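Local coordinates for protein alpha-fucosidase GH29 (PDB 4PSR) that hydrolyses alpha-L-fucosides as a GH29 retaining-family glycosidase, probably releasing alpha-1,6-linked fucose from the core N-acetylglucosamine of glycoproteins, at residues A[23-28]-A[375-380]. Residues are numbered along the deposited sequence; the frame is centred on the assembly and turned at random.
Sequences WYRDAK and DTRAWD
Arg377 lays its guanidinium against Arg25 and Asp26 of helix 22-27. From CB the chain starts with CG beside the backbone N (chi1 -63°) and turns again at chi2 (-66°), so that CD is carried round toward the helix. Arg377 NE comes next, 3.9 Å from Arg25 CB. That same methylene sits over the centre of the guanidinium, with Arg25 CB 3.5 Å from Arg377 CZ, while the two arginine side chains cross at about a right angle. At the tip, NH1 and NH2 both grip one oxygen: Asp26 OD1 lies 2.8 Å from Arg377 NH1 and close to the guanidinium plane, making an end-on salt bridge. NH1 meets OD1 nearly along its C-O axis, whereas NH2 approaches from above the carboxylate plane. Lys411 also pairs with OD1, and Glu22 with NH2.

The chain of 375-380 follows helix 353-369 and leads into strand 383-384, an outermost strand of the six-stranded antiparallel sheet, so these bonds tie helix 22-27, which runs directly into the first strand (29-33) of the eight-stranded TIM barrel, to the link from the barrel to the beta-sheet region that follows it. The backbone joins in where Asp375 N donates to Asp26 O at 3.0 Å.

Lys28, with positive phi just past the helix, sends NZ to two carbonyls, Arg25 O and Thr376 O, each 2.8 Å from Lys28 NZ; Tyr299 OH is a further partner. Thr376 O is doubly held, since Arg377 NH1 binds it at 2.9 Å from the opposite face of its plane. This shared acceptor probably eases the repulsion between the two cations, Lys28 NZ and Arg377 NH1 being 4.3 Å apart. A water accepts from Lys28 NZ and donates to Thr376 OG1, and Thr376 OG1 is also hydrogen-bonded to Val373 O.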
# COMPACT_ATOMS: atom_id res chain seq x y z
N TRP A 23 -0.63 14.51 4.72
CA TRP A 23 0.67 14.28 4.10
C TRP A 23 0.76 12.86 3.51
O TRP A 23 1.43 12.64 2.48
CB TRP A 23 1.86 14.51 5.05
CG TRP A 23 2.03 13.48 6.15
CD1 TRP A 23 1.67 13.62 7.46
CD2 TRP A 23 2.66 12.19 6.04
NE1 TRP A 23 2.00 12.49 8.16
CE2 TRP A 23 2.60 11.59 7.32
CE3 TRP A 23 3.24 11.48 5.00
CZ2 TRP A 23 3.11 10.32 7.57
CZ3 TRP A 23 3.75 10.20 5.26
CH2 TRP A 23 3.67 9.64 6.53
N TYR A 24 0.12 11.90 4.17
CA TYR A 24 0.16 10.51 3.74
C TYR A 24 -0.71 10.31 2.50
O TYR A 24 -0.32 9.61 1.58
CB TYR A 24 -0.23 9.59 4.91
CG TYR A 24 -0.37 8.11 4.60
CD1 TYR A 24 -1.60 7.55 4.33
CD2 TYR A 24 0.74 7.26 4.61
CE1 TYR A 24 -1.74 6.21 4.08
CE2 TYR A 24 0.61 5.91 4.37
CZ TYR A 24 -0.64 5.40 4.11
OH TYR A 24 -0.82 4.05 3.86
N ARG A 25 -1.86 10.96 2.45
CA ARG A 25 -2.68 10.94 1.26
C ARG A 25 -1.99 11.62 0.08
O ARG A 25 -2.19 11.22 -1.08
CB ARG A 25 -4.04 11.59 1.51
CG ARG A 25 -4.84 10.99 2.67
CD ARG A 25 -6.19 11.66 2.85
NE ARG A 25 -6.85 11.16 4.07
CZ ARG A 25 -8.07 10.66 4.14
NH1 ARG A 25 -8.86 10.57 3.09
NH2 ARG A 25 -8.49 10.25 5.32
N ASP A 26 -1.17 12.62 0.36
CA ASP A 26 -0.46 13.32 -0.69
C ASP A 26 0.69 12.51 -1.25
O ASP A 26 1.15 12.77 -2.36
CB ASP A 26 0.13 14.62 -0.14
CG ASP A 26 -0.91 15.69 0.18
OD1 ASP A 26 -2.08 15.61 -0.27
OD2 ASP A 26 -0.52 16.63 0.92
N ALA A 27 1.22 11.59 -0.45
CA ALA A 27 2.50 10.95 -0.73
C ALA A 27 2.49 9.99 -1.90
O ALA A 27 3.43 10.01 -2.70
CB ALA A 27 3.04 10.26 0.51
N LYS A 28 1.47 9.13 -1.94
CA LYS A 28 1.19 8.17 -3.02
C LYS A 28 2.11 6.97 -3.16
O LYS A 28 1.62 5.85 -3.34
CB LYS A 28 1.07 8.83 -4.38
CG LYS A 28 0.05 10.00 -4.43
CD LYS A 28 -1.30 9.66 -3.81
CE LYS A 28 -2.30 10.76 -4.06
NZ LYS A 28 -3.58 10.48 -3.37
N ASP A 375 -0.12 14.73 -4.26
CA ASP A 375 -1.01 15.79 -3.80
C ASP A 375 -2.39 15.75 -4.46
O ASP A 375 -3.18 16.66 -4.23
CB ASP A 375 -0.39 17.20 -4.02
CG ASP A 375 0.96 17.36 -3.37
OD1 ASP A 375 1.33 16.61 -2.46
OD2 ASP A 375 1.70 18.25 -3.82
N THR A 376 -2.70 14.72 -5.23
CA THR A 376 -4.02 14.57 -5.84
C THR A 376 -4.92 13.69 -4.97
O THR A 376 -4.47 13.12 -3.97
CB THR A 376 -3.97 13.94 -7.26
OG1 THR A 376 -3.57 12.56 -7.20
CG2 THR A 376 -3.05 14.72 -8.21
N ARG A 377 -6.18 13.61 -5.33
CA ARG A 377 -7.12 12.70 -4.71
C ARG A 377 -7.88 11.97 -5.80
O ARG A 377 -8.00 12.42 -6.96
CB ARG A 377 -8.12 13.48 -3.84
CG ARG A 377 -7.51 14.23 -2.65
CD ARG A 377 -6.94 13.26 -1.62
NE ARG A 377 -6.38 13.95 -0.45
CZ ARG A 377 -5.12 14.36 -0.33
NH1 ARG A 377 -4.22 14.16 -1.28
NH2 ARG A 377 -4.72 14.98 0.77
N ALA A 378 -8.45 10.83 -5.44
CA ALA A 378 -9.25 10.06 -6.35
C ALA A 378 -10.48 10.84 -6.77
O ALA A 378 -11.02 11.67 -6.01
CB ALA A 378 -9.67 8.75 -5.65
N TRP A 379 -10.94 10.57 -7.99
CA TRP A 379 -12.22 11.08 -8.48
C TRP A 379 -13.31 10.16 -7.90
O TRP A 379 -13.03 9.44 -6.96
CB TRP A 379 -12.22 11.06 -10.00
CG TRP A 379 -13.24 11.94 -10.65
CD1 TRP A 379 -13.79 13.08 -10.15
CD2 TRP A 379 -13.80 11.76 -11.96
NE1 TRP A 379 -14.67 13.62 -11.07
CE2 TRP A 379 -14.71 12.82 -12.17
CE3 TRP A 379 -13.66 10.78 -12.94
CZ2 TRP A 379 -15.44 12.94 -13.34
CZ3 TRP A 379 -14.38 10.91 -14.12
CH2 TRP A 379 -15.27 11.99 -14.30
N ASP A 380 -14.54 10.17 -8.43
CA ASP A 380 -15.52 9.19 -7.96
C ASP A 380 -15.54 7.94 -8.82
O ASP A 380 -16.20 6.98 -8.48
CB ASP A 380 -16.94 9.77 -7.82
CG ASP A 380 -17.03 10.83 -6.72
OD1 ASP A 380 -16.48 10.66 -5.60
OD2 ASP A 380 -17.65 11.88 -6.99
O HOH W 1 -5.12 10.58 -5.95